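Local coordinates for protein pseudoperoxidase (Leishmania major, PDB 5VIA) that binds heme b through two axial protein ligands and belongs to the peroxidase family, yet is regarded as a pseudoperoxidase, at residues A[159-164]-A[181-186]; A[219-224]-A[234-239]. All blocks are in the same frame, centred on the assembly; numbering follows the deposited sequence.

Interaction 1. Residues A[159-164]-A[181-186]; sequences HSVGEF and YTLNNR. With HEM (protoporphyrin IX containing Fe), chain B.
S160 and V161 present their side chains to the backbone of 181-186 and so tie the proximal heme segment to the turn that leads into helix 186-194. The V161 methyl CG1 lies against the peptide linking T182 to L183, 3.4 Å from L183 N, with L183 CB beside it at 3.7 Å. S160 OG, set between its own N and carbonyl carbon (chi1 68°), accepts a weak, bent bond from N184 N at 3.4 Å (132° at the hydrogen); its stronger partner is A157 O. One water joins the two backbones, donating to S160 O and accepting from T182 N at 2.9 Å. Within the turn, N184 OD1 takes R186 N in an Asx turn, the donor standing above the carbonyl plane. H159, whose CB points away from 181-186, coordinates iron through NE2 at 2.3 Å; C60 is the other axial ligand and H159 ND1 is hydrogen-bonded to E243 OE1. F164 lays one face over heme CAA, while E163 N donates to the propionate oxygen O2D at 3.0 Å. One short segment thus supplies an axial iron ligand and a propionate donor, yet its direct polar link to 181-186 is a single weak bond, supplemented by V161 CG1 packing and water.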
ATOM      1  N   HIS A 159      -3.673   5.488   0.397  1.00 25.02           N
ATOM      2  CA  HIS A 159      -3.573   6.496  -0.674  1.00 26.69           C
ATOM      3  C   HIS A 159      -3.614   7.934  -0.160  1.00 27.83           C
ATOM      4  O   HIS A 159      -3.483   8.894  -0.937  1.00 27.70           O
ATOM      5  CB  HIS A 159      -4.676   6.272  -1.697  1.00 25.85           C
ATOM      6  CG  HIS A 159      -4.398   5.141  -2.633  1.00 27.36           C
ATOM      7  ND1 HIS A 159      -5.316   4.699  -3.561  1.00 28.48           N
ATOM      8  CD2 HIS A 159      -3.298   4.370  -2.792  1.00 25.26           C
ATOM      9  CE1 HIS A 159      -4.792   3.709  -4.258  1.00 26.49           C
ATOM     10  NE2 HIS A 159      -3.574   3.488  -3.806  1.00 26.19           N
ATOM     11  N   SER A 160      -3.792   8.096   1.147  1.00 31.08           N
ATOM     12  CA  SER A 160      -3.753   9.431   1.726  1.00 30.58           C
ATOM     13  C   SER A 160      -2.305   9.902   1.907  1.00 30.03           C
ATOM     14  O   SER A 160      -2.072  11.070   2.204  1.00 31.39           O
ATOM     15  CB  SER A 160      -4.502   9.452   3.053  1.00 32.36           C
ATOM     16  OG  SER A 160      -3.801   8.680   3.998  1.00 34.85           O
ATOM     17  N   VAL A 161      -1.337   9.003   1.702  1.00 28.01           N
ATOM     18  CA  VAL A 161       0.083   9.382   1.745  1.00 28.89           C
ATOM     19  C   VAL A 161       0.783   9.010   0.438  1.00 29.24           C
ATOM     20  O   VAL A 161       0.205   8.325  -0.414  1.00 30.00           O
ATOM     21  CB  VAL A 161       0.836   8.696   2.910  1.00 29.54           C
ATOM     22  CG1 VAL A 161       0.294   9.154   4.260  1.00 28.29           C
ATOM     23  CG2 VAL A 161       0.756   7.182   2.784  1.00 26.96           C
ATOM     24  N   GLY A 162       2.031   9.447   0.294  1.00 29.48           N
ATOM     25  CA  GLY A 162       2.832   9.106  -0.869  1.00 28.55           C
ATOM     26  C   GLY A 162       2.553   9.967  -2.082  1.00 29.60           C
ATOM     27  O   GLY A 162       1.808  10.940  -2.005  1.00 30.65           O
ATOM     28  N   GLU A 163       3.158   9.615  -3.211  1.00 31.49           N
ATOM     29  CA  GLU A 163       2.935  10.357  -4.442  1.00 32.85           C
ATOM     30  C   GLU A 163       3.191   9.495  -5.669  1.00 32.27           C
ATOM     31  O   GLU A 163       3.593   8.333  -5.563  1.00 33.16           O
ATOM     32  CB  GLU A 163       3.829  11.600  -4.482  1.00 33.33           C
ATOM     33  CG  GLU A 163       5.276  11.320  -4.173  1.00 32.61           C
ATOM     34  CD  GLU A 163       6.087  12.587  -4.019  1.00 34.42           C
ATOM     35  OE1 GLU A 163       6.280  13.317  -5.008  1.00 36.61           O
ATOM     36  OE2 GLU A 163       6.528  12.875  -2.894  1.00 35.86           O
ATOM     37  N   PHE A 164       2.983  10.093  -6.838  1.00 30.85           N
ATOM     38  CA  PHE A 164       3.174   9.420  -8.116  1.00 30.63           C
ATOM     39  C   PHE A 164       4.610   9.535  -8.611  1.00 33.72           C
ATOM     40  O   PHE A 164       5.273  10.551  -8.381  1.00 33.33           O
ATOM     41  CB  PHE A 164       2.195  10.006  -9.142  1.00 32.75           C
ATOM     42  CG  PHE A 164       0.782   9.528  -8.956  1.00 32.61           C
ATOM     43  CD1 PHE A 164       0.063   9.855  -7.807  1.00 32.32           C
ATOM     44  CD2 PHE A 164       0.179   8.723  -9.914  1.00 34.07           C
ATOM     45  CE1 PHE A 164      -1.240   9.396  -7.625  1.00 31.49           C
ATOM     46  CE2 PHE A 164      -1.127   8.253  -9.729  1.00 32.76           C
ATOM     47  CZ  PHE A 164      -1.832   8.601  -8.586  1.00 32.13           C
ATOM     48  N   TYR A 181       1.926  13.270   3.807  1.00 30.30           N
ATOM     49  CA  TYR A 181       2.616  12.855   5.029  1.00 30.44           C
ATOM     50  C   TYR A 181       1.768  12.441   6.236  1.00 31.17           C
ATOM     51  O   TYR A 181       2.333  12.143   7.282  1.00 31.27           O
ATOM     52  CB  TYR A 181       3.654  13.905   5.439  1.00 30.86           C
ATOM     53  CG  TYR A 181       4.722  14.130   4.386  1.00 32.60           C
ATOM     54  CD1 TYR A 181       5.555  13.088   3.979  1.00 33.10           C
ATOM     55  CD2 TYR A 181       4.894  15.377   3.802  1.00 33.08           C
ATOM     56  CE1 TYR A 181       6.543  13.290   3.018  1.00 33.77           C
ATOM     57  CE2 TYR A 181       5.872  15.589   2.851  1.00 34.27           C
ATOM     58  CZ  TYR A 181       6.689  14.541   2.459  1.00 32.62           C
ATOM     59  OH  TYR A 181       7.660  14.758   1.501  1.00 34.43           O
ATOM     60  N   THR A 182       0.441  12.386   6.095  1.00 29.62           N
ATOM     61  CA  THR A 182      -0.418  11.908   7.197  1.00 28.42           C
ATOM     62  C   THR A 182      -1.349  10.792   6.730  1.00 28.11           C
ATOM     63  O   THR A 182      -2.208  11.013   5.860  1.00 29.37           O
ATOM     64  CB  THR A 182      -1.240  13.053   7.819  1.00 28.45           C
ATOM     65  OG1 THR A 182      -0.356  14.107   8.223  1.00 29.49           O
ATOM     66  CG2 THR A 182      -1.989  12.582   9.036  1.00 29.11           C
ATOM     67  N   LEU A 183      -1.185   9.595   7.292  1.00 26.41           N
ATOM     68  CA  LEU A 183      -2.030   8.475   6.889  1.00 26.73           C
ATOM     69  C   LEU A 183      -3.269   8.449   7.779  1.00 27.66           C
ATOM     70  O   LEU A 183      -3.247   7.908   8.886  1.00 27.61           O
ATOM     71  CB  LEU A 183      -1.274   7.143   6.953  1.00 26.46           C
ATOM     72  CG  LEU A 183      -1.754   5.990   6.054  1.00 26.09           C
ATOM     73  CD1 LEU A 183      -0.821   4.782   6.142  1.00 25.13           C
ATOM     74  CD2 LEU A 183      -3.185   5.563   6.372  1.00 26.47           C
ATOM     75  N   ASN A 184      -4.340   9.053   7.287  1.00 29.85           N
ATOM     76  CA  ASN A 184      -5.616   9.044   7.997  1.00 30.52           C
ATOM     77  C   ASN A 184      -6.786   8.882   7.033  1.00 29.83           C
ATOM     78  O   ASN A 184      -6.593   8.505   5.880  1.00 29.87           O
ATOM     79  CB  ASN A 184      -5.774  10.297   8.861  1.00 30.77           C
ATOM     80  CG  ASN A 184      -5.796  11.572   8.042  1.00 32.30           C
ATOM     81  OD1 ASN A 184      -5.960  11.544   6.817  1.00 32.00           O
ATOM     82  ND2 ASN A 184      -5.623  12.705   8.716  1.00 33.71           N
ATOM     83  N   ASN A 185      -7.991   9.184   7.506  1.00 28.79           N
ATOM     84  CA  ASN A 185      -9.198   8.955   6.711  1.00 29.13           C
ATOM     85  C   ASN A 185      -9.532  10.101   5.754  1.00 31.17           C
ATOM     86  O   ASN A 185     -10.652  10.192   5.255  1.00 29.63           O
ATOM     87  CB  ASN A 185     -10.391   8.698   7.633  1.00 28.40           C
ATOM     88  CG  ASN A 185     -10.710   9.883   8.514  1.00 31.17           C
ATOM     89  OD1 ASN A 185      -9.834  10.691   8.817  1.00 30.06           O
ATOM     90  ND2 ASN A 185     -11.972  10.002   8.926  1.00 30.43           N
ATOM     91  N   ARG A 186      -8.566  10.977   5.496  1.00 30.39           N
ATOM     92  CA  ARG A 186      -8.823  12.107   4.608  1.00 31.94           C
ATOM     93  C   ARG A 186      -9.117  11.624   3.185  1.00 28.66           C
ATOM     94  O   ARG A 186      -9.858  12.261   2.450  1.00 31.12           O
ATOM     95  CB  ARG A 186      -7.637  13.081   4.619  1.00 32.67           C
ATOM     96  CG  ARG A 186      -7.999  14.462   4.084  1.00 35.21           C
ATOM     97  CD  ARG A 186      -6.903  15.507   4.341  1.00 32.88           C
ATOM     98  NE  ARG A 186      -7.079  16.637   3.426  1.00 35.52           N
ATOM     99  CZ  ARG A 186      -6.640  16.638   2.170  1.00 33.46           C
ATOM    100  NH1 ARG A 186      -5.992  15.584   1.694  1.00 30.46           N
ATOM    101  NH2 ARG A 186      -6.857  17.684   1.394  1.00 36.16           N
TER
HETATM  102  CHA HEM B 500       0.575   4.538  -4.775  1.00 25.64           C
HETATM  103  CHB HEM B 500      -3.130   2.751  -7.389  1.00 20.37           C
HETATM  104  CHC HEM B 500      -3.856  -0.489  -3.846  1.00 21.94           C
HETATM  105  CHD HEM B 500      -0.654   1.782  -0.954  1.00 23.87           C
HETATM  106  C1A HEM B 500      -0.309   4.269  -5.792  1.00 23.55           C
HETATM  107  C2A HEM B 500      -0.243   4.864  -7.108  1.00 21.81           C
HETATM  108  C3A HEM B 500      -1.245   4.379  -7.835  1.00 19.68           C
HETATM  109  C4A HEM B 500      -2.006   3.453  -7.000  1.00 19.96           C
HETATM  110  CMA HEM B 500      -1.562   4.734  -9.299  1.00 26.69           C
HETATM  111  CAA HEM B 500       0.848   5.847  -7.588  1.00 22.76           C
HETATM  112  CBA HEM B 500       2.072   4.944  -7.834  1.00 17.79           C
HETATM  113  CGA HEM B 500       3.287   5.709  -8.310  1.00 26.20           C
HETATM  114  O1A HEM B 500       3.216   6.325  -9.402  1.00 27.38           O
HETATM  115  O2A HEM B 500       4.339   5.672  -7.613  1.00 25.36           O
HETATM  116  C1B HEM B 500      -3.657   1.688  -6.683  1.00 24.43           C
HETATM  117  C2B HEM B 500      -4.763   0.844  -7.072  1.00 20.83           C
HETATM  118  C3B HEM B 500      -4.966  -0.074  -6.115  1.00 26.03           C
HETATM  119  C4B HEM B 500      -4.007   0.189  -5.043  1.00 26.16           C
HETATM  120  CMB HEM B 500      -5.536   0.970  -8.394  1.00 19.27           C
HETATM  121  CAB HEM B 500      -6.070  -1.158  -6.188  1.00 27.17           C
HETATM  122  CBB HEM B 500      -5.954  -2.338  -5.568  1.00 22.93           C
HETATM  123  C1C HEM B 500      -3.072  -0.165  -2.753  1.00 20.65           C
HETATM  124  C2C HEM B 500      -3.045  -0.856  -1.457  1.00 20.54           C
HETATM  125  C3C HEM B 500      -2.145  -0.215  -0.663  1.00 19.91           C
HETATM  126  C4C HEM B 500      -1.591   0.891  -1.431  1.00 21.01           C
HETATM  127  CMC HEM B 500      -3.905  -2.108  -1.127  1.00 19.51           C
HETATM  128  CAC HEM B 500      -1.653  -0.471   0.780  1.00 21.12           C
HETATM  129  CBC HEM B 500      -1.986  -1.559   1.489  1.00 45.69           C
HETATM  130  C1D HEM B 500      -0.030   2.753  -1.699  1.00 20.90           C
HETATM  131  C2D HEM B 500       0.970   3.675  -1.200  1.00 20.79           C
HETATM  132  C3D HEM B 500       1.353   4.540  -2.394  1.00 21.50           C
HETATM  133  C4D HEM B 500       0.544   4.051  -3.492  1.00 21.37           C
HETATM  134  CMD HEM B 500       1.532   3.765   0.235  1.00 22.63           C
HETATM  135  CAD HEM B 500       2.407   5.678  -2.420  1.00 19.04           C
HETATM  136  CBD HEM B 500       3.735   4.979  -2.739  1.00 21.88           C
HETATM  137  CGD HEM B 500       4.875   5.964  -2.843  1.00 27.99           C
HETATM  138  O1D HEM B 500       5.985   5.559  -3.299  1.00 26.21           O
HETATM  139  O2D HEM B 500       4.664   7.147  -2.475  1.00 21.51           O
HETATM  140  NA  HEM B 500      -1.406   3.415  -5.752  1.00 21.47           N
HETATM  141  NB  HEM B 500      -3.227   1.271  -5.442  1.00 21.70           N
HETATM  142  NC  HEM B 500      -2.169   0.901  -2.694  1.00 22.92           N
HETATM  143  ND  HEM B 500      -0.266   3.011  -3.047  1.00 21.48           N
HETATM  144 FE   HEM B 500      -1.734   2.127  -4.286  1.00 28.24          FE
HETATM  145  O   HOH W   1      -1.477  13.000   4.036  1.00 34.31           O
HETATM  146  O   HOH W   2       8.337  12.782   0.016  1.00 43.01           O

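Interaction 2. Residues A[219-224]-A[234-239]; sequences LRCVYV and KRQCVV
Y223 and Q236 pair across an antiparallel beta hairpin, strands 219-224 and 235-240, at a non-hydrogen-bonded position, and with V224 and C237 they illustrate how the two sides of a hairpin differ. The tyrosine lies side by side with the glutamine and points the same way, ring and amide planes only 16° apart. Its CE1 rests 3.4 Å from Q236 CB, whereas the Y223 OH to Q236 NE2 approach has too poor an angle for a hydrogen bond. Q236 CG also reaches C221 SG at 3.7 Å, and the K234 side chain touches Y223 CB with CD. V222, V224 and C237 form an apolar patch on the other face, which also carries R220 and R235: V224 CG2 meets C237 SG at 3.9 Å, V222 CG1 meets C237 CB, and F190 of helix 186-194 packs against all three. Three pairs, R220 with V239, V222 with C237 and V224 with R235, each exchange two backbone hydrogen bonds. Strand 199-200 flanks 219-224 on its other edge, completing a small three-stranded sheet. At the end nearest the partly unmodelled connection, R235 N donates to V224 O at 2.7 Å, an almost straight bond with 176° at the hydrogen.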
ATOM      1  N   LEU A 219      -6.492   6.646 -15.476  1.00 37.87           N
ATOM      2  CA  LEU A 219      -6.263   7.631 -14.426  1.00 38.05           C
ATOM      3  C   LEU A 219      -7.194   8.818 -14.609  1.00 38.86           C
ATOM      4  O   LEU A 219      -7.484   9.227 -15.738  1.00 42.11           O
ATOM      5  CB  LEU A 219      -4.807   8.079 -14.373  1.00 35.95           C
ATOM      6  CG  LEU A 219      -3.745   7.022 -14.061  1.00 37.21           C
ATOM      7  CD1 LEU A 219      -2.373   7.679 -13.960  1.00 36.19           C
ATOM      8  CD2 LEU A 219      -4.055   6.237 -12.792  1.00 35.80           C
ATOM      9  N   ARG A 220      -7.696   9.345 -13.499  1.00 43.78           N
ATOM     10  CA  ARG A 220      -8.519  10.541 -13.561  1.00 45.67           C
ATOM     11  C   ARG A 220      -7.964  11.586 -12.611  1.00 44.64           C
ATOM     12  O   ARG A 220      -7.181  11.274 -11.710  1.00 43.47           O
ATOM     13  CB  ARG A 220      -9.988  10.231 -13.268  1.00 46.26           C
ATOM     14  CG  ARG A 220     -10.642   9.298 -14.289  1.00 47.29           C
ATOM     15  CD  ARG A 220     -12.156   9.341 -14.160  1.00 50.19           C
ATOM     16  NE  ARG A 220     -12.830   8.254 -14.868  1.00 51.91           N
ATOM     17  CZ  ARG A 220     -13.892   7.604 -14.387  1.00 54.75           C
ATOM     18  NH1 ARG A 220     -14.392   7.932 -13.201  1.00 53.93           N
ATOM     19  NH2 ARG A 220     -14.457   6.622 -15.083  1.00 55.46           N
ATOM     20  N   CYS A 221      -8.378  12.828 -12.812  1.00 43.86           N
ATOM     21  CA  CYS A 221      -7.637  13.943 -12.264  1.00 45.06           C
ATOM     22  C   CYS A 221      -8.543  15.086 -11.826  1.00 45.93           C
ATOM     23  O   CYS A 221      -9.508  15.432 -12.517  1.00 46.05           O
ATOM     24  CB  CYS A 221      -6.665  14.443 -13.335  1.00 49.32           C
ATOM     25  SG  CYS A 221      -5.647  15.829 -12.852  1.00 48.40           S
ATOM     26  N   VAL A 222      -8.229  15.657 -10.665  1.00 39.70           N
ATOM     27  CA  VAL A 222      -8.775  16.947 -10.271  1.00 40.07           C
ATOM     28  C   VAL A 222      -7.628  17.849  -9.816  1.00 40.06           C
ATOM     29  O   VAL A 222      -6.623  17.363  -9.288  1.00 39.40           O
ATOM     30  CB  VAL A 222      -9.852  16.823  -9.167  1.00 42.38           C
ATOM     31  CG1 VAL A 222      -9.233  16.470  -7.822  1.00 41.32           C
ATOM     32  CG2 VAL A 222     -10.642  18.109  -9.064  1.00 44.06           C
ATOM     33  N   TYR A 223      -7.766  19.149 -10.064  1.00 46.93           N
ATOM     34  CA  TYR A 223      -6.797  20.128  -9.583  1.00 47.51           C
ATOM     35  C   TYR A 223      -7.403  20.895  -8.425  1.00 48.52           C
ATOM     36  O   TYR A 223      -8.487  21.477  -8.550  1.00 50.58           O
ATOM     37  CB  TYR A 223      -6.367  21.087 -10.698  1.00 47.43           C
ATOM     38  CG  TYR A 223      -5.504  20.426 -11.746  1.00 48.30           C
ATOM     39  CD1 TYR A 223      -4.121  20.372 -11.607  1.00 48.25           C
ATOM     40  CD2 TYR A 223      -6.073  19.850 -12.876  1.00 49.49           C
ATOM     41  CE1 TYR A 223      -3.333  19.770 -12.569  1.00 48.55           C
ATOM     42  CE2 TYR A 223      -5.291  19.240 -13.839  1.00 49.26           C
ATOM     43  CZ  TYR A 223      -3.925  19.202 -13.678  1.00 49.90           C
ATOM     44  OH  TYR A 223      -3.153  18.600 -14.648  1.00 52.84           O
ATOM     45  N   VAL A 224      -6.703  20.887  -7.296  1.00 41.54           N
ATOM     46  CA  VAL A 224      -7.238  21.446  -6.063  1.00 43.78           C
ATOM     47  C   VAL A 224      -6.323  22.564  -5.573  1.00 44.80           C
ATOM     48  O   VAL A 224      -5.101  22.427  -5.603  1.00 44.72           O
ATOM     49  CB  VAL A 224      -7.375  20.348  -4.980  1.00 41.67           C
ATOM     50  CG1 VAL A 224      -7.999  20.907  -3.724  1.00 43.20           C
ATOM     51  CG2 VAL A 224      -8.223  19.200  -5.500  1.00 43.56           C
ATOM     52  N   LYS A 234      -2.565  25.449  -7.670  1.00 51.69           N
ATOM     53  CA  LYS A 234      -3.269  24.165  -7.794  1.00 48.91           C
ATOM     54  C   LYS A 234      -2.352  22.949  -7.649  1.00 46.79           C
ATOM     55  O   LYS A 234      -1.241  22.922  -8.188  1.00 47.56           O
ATOM     56  CB  LYS A 234      -4.038  24.070  -9.121  1.00 49.17           C
ATOM     57  CG  LYS A 234      -5.142  25.105  -9.297  1.00 52.00           C
ATOM     58  CD  LYS A 234      -5.893  24.907 -10.614  1.00 53.20           C
ATOM     59  CE  LYS A 234      -4.979  25.020 -11.834  1.00 54.62           C
ATOM     60  NZ  LYS A 234      -4.428  26.392 -12.029  1.00 58.54           N
ATOM     61  N   ARG A 235      -2.842  21.948  -6.918  1.00 44.10           N
ATOM     62  CA  ARG A 235      -2.182  20.654  -6.772  1.00 42.89           C
ATOM     63  C   ARG A 235      -2.917  19.637  -7.642  1.00 44.40           C
ATOM     64  O   ARG A 235      -4.150  19.588  -7.643  1.00 45.12           O
ATOM     65  CB  ARG A 235      -2.246  20.195  -5.307  1.00 43.85           C
ATOM     66  CG  ARG A 235      -1.696  21.199  -4.306  1.00 48.25           C
ATOM     67  CD  ARG A 235      -0.229  20.938  -4.004  1.00 50.62           C
ATOM     68  NE  ARG A 235      -0.060  19.731  -3.187  1.00 51.56           N
ATOM     69  CZ  ARG A 235       0.829  19.625  -2.200  1.00 51.24           C
ATOM     70  NH1 ARG A 235       1.624  20.654  -1.917  1.00 53.21           N
ATOM     71  NH2 ARG A 235       0.926  18.500  -1.498  1.00 47.74           N
ATOM     72  N   GLN A 236      -2.171  18.824  -8.380  1.00 38.12           N
ATOM     73  CA  GLN A 236      -2.781  17.824  -9.239  1.00 38.67           C
ATOM     74  C   GLN A 236      -3.043  16.589  -8.398  1.00 37.65           C
ATOM     75  O   GLN A 236      -2.124  16.042  -7.781  1.00 37.91           O
ATOM     76  CB  GLN A 236      -1.863  17.502 -10.430  1.00 38.34           C
ATOM     77  CG  GLN A 236      -2.351  16.366 -11.338  1.00 39.95           C
ATOM     78  CD  GLN A 236      -1.404  16.101 -12.494  1.00 42.42           C
ATOM     79  OE1 GLN A 236      -0.193  16.296 -12.378  1.00 42.76           O
ATOM     80  NE2 GLN A 236      -1.957  15.690 -13.632  1.00 43.75           N
ATOM     81  N   CYS A 237      -4.305  16.176  -8.347  1.00 34.25           N
ATOM     82  CA  CYS A 237      -4.706  15.013  -7.568  1.00 34.07           C
ATOM     83  C   CYS A 237      -5.263  13.958  -8.508  1.00 34.36           C
ATOM     84  O   CYS A 237      -6.129  14.250  -9.343  1.00 34.96           O
ATOM     85  CB  CYS A 237      -5.744  15.412  -6.522  1.00 33.55           C
ATOM     86  SG  CYS A 237      -5.180  16.739  -5.451  1.00 33.97           S
ATOM     87  N   VAL A 238      -4.759  12.736  -8.371  1.00 31.24           N
ATOM     88  CA  VAL A 238      -4.949  11.701  -9.382  1.00 32.51           C
ATOM     89  C   VAL A 238      -5.443  10.417  -8.724  1.00 30.65           C
ATOM     90  O   VAL A 238      -4.907  10.005  -7.694  1.00 30.11           O
ATOM     91  CB  VAL A 238      -3.628  11.433 -10.143  1.00 30.35           C
ATOM     92  CG1 VAL A 238      -3.822  10.377 -11.200  1.00 30.49           C
ATOM     93  CG2 VAL A 238      -3.102  12.729 -10.792  1.00 30.69           C
ATOM     94  N   VAL A 239      -6.479   9.803  -9.297  1.00 32.02           N
ATOM     95  CA  VAL A 239      -7.062   8.571  -8.753  1.00 31.62           C
ATOM     96  C   VAL A 239      -7.486   7.669  -9.913  1.00 33.02           C
ATOM     97  O   VAL A 239      -7.949   8.162 -10.942  1.00 32.31           O
ATOM     98  CB  VAL A 239      -8.302   8.867  -7.863  1.00 31.47           C
ATOM     99  CG1 VAL A 239      -8.884   7.583  -7.284  1.00 32.92           C
ATOM    100  CG2 VAL A 239      -7.948   9.819  -6.728  1.00 30.80           C
TER

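Together the two contacts contrast cohesion by irregular segments with cohesion by a regular sheet. The centre of interaction 1 is about 10 Å from the chain centre, that of interaction 2 about 19 Å; both are partly buried, the hairpin running from buried L219 and V239 to exposed Y223, K234 and R235. Interaction 1 buries 266 Å² and has one weak direct hydrogen bond, supplemented by water; the hairpin buries 576 Å² and has six backbone bonds. Heme binds directly to 159-164, whereas 219-224 merely approaches it through L219. The two meet where F164 CZ lies 3.5 Å from V238 O, and helix 186-194, which starts within interaction 1, lends F190 to the apolar patch of V222, V224 and C237 in interaction 2.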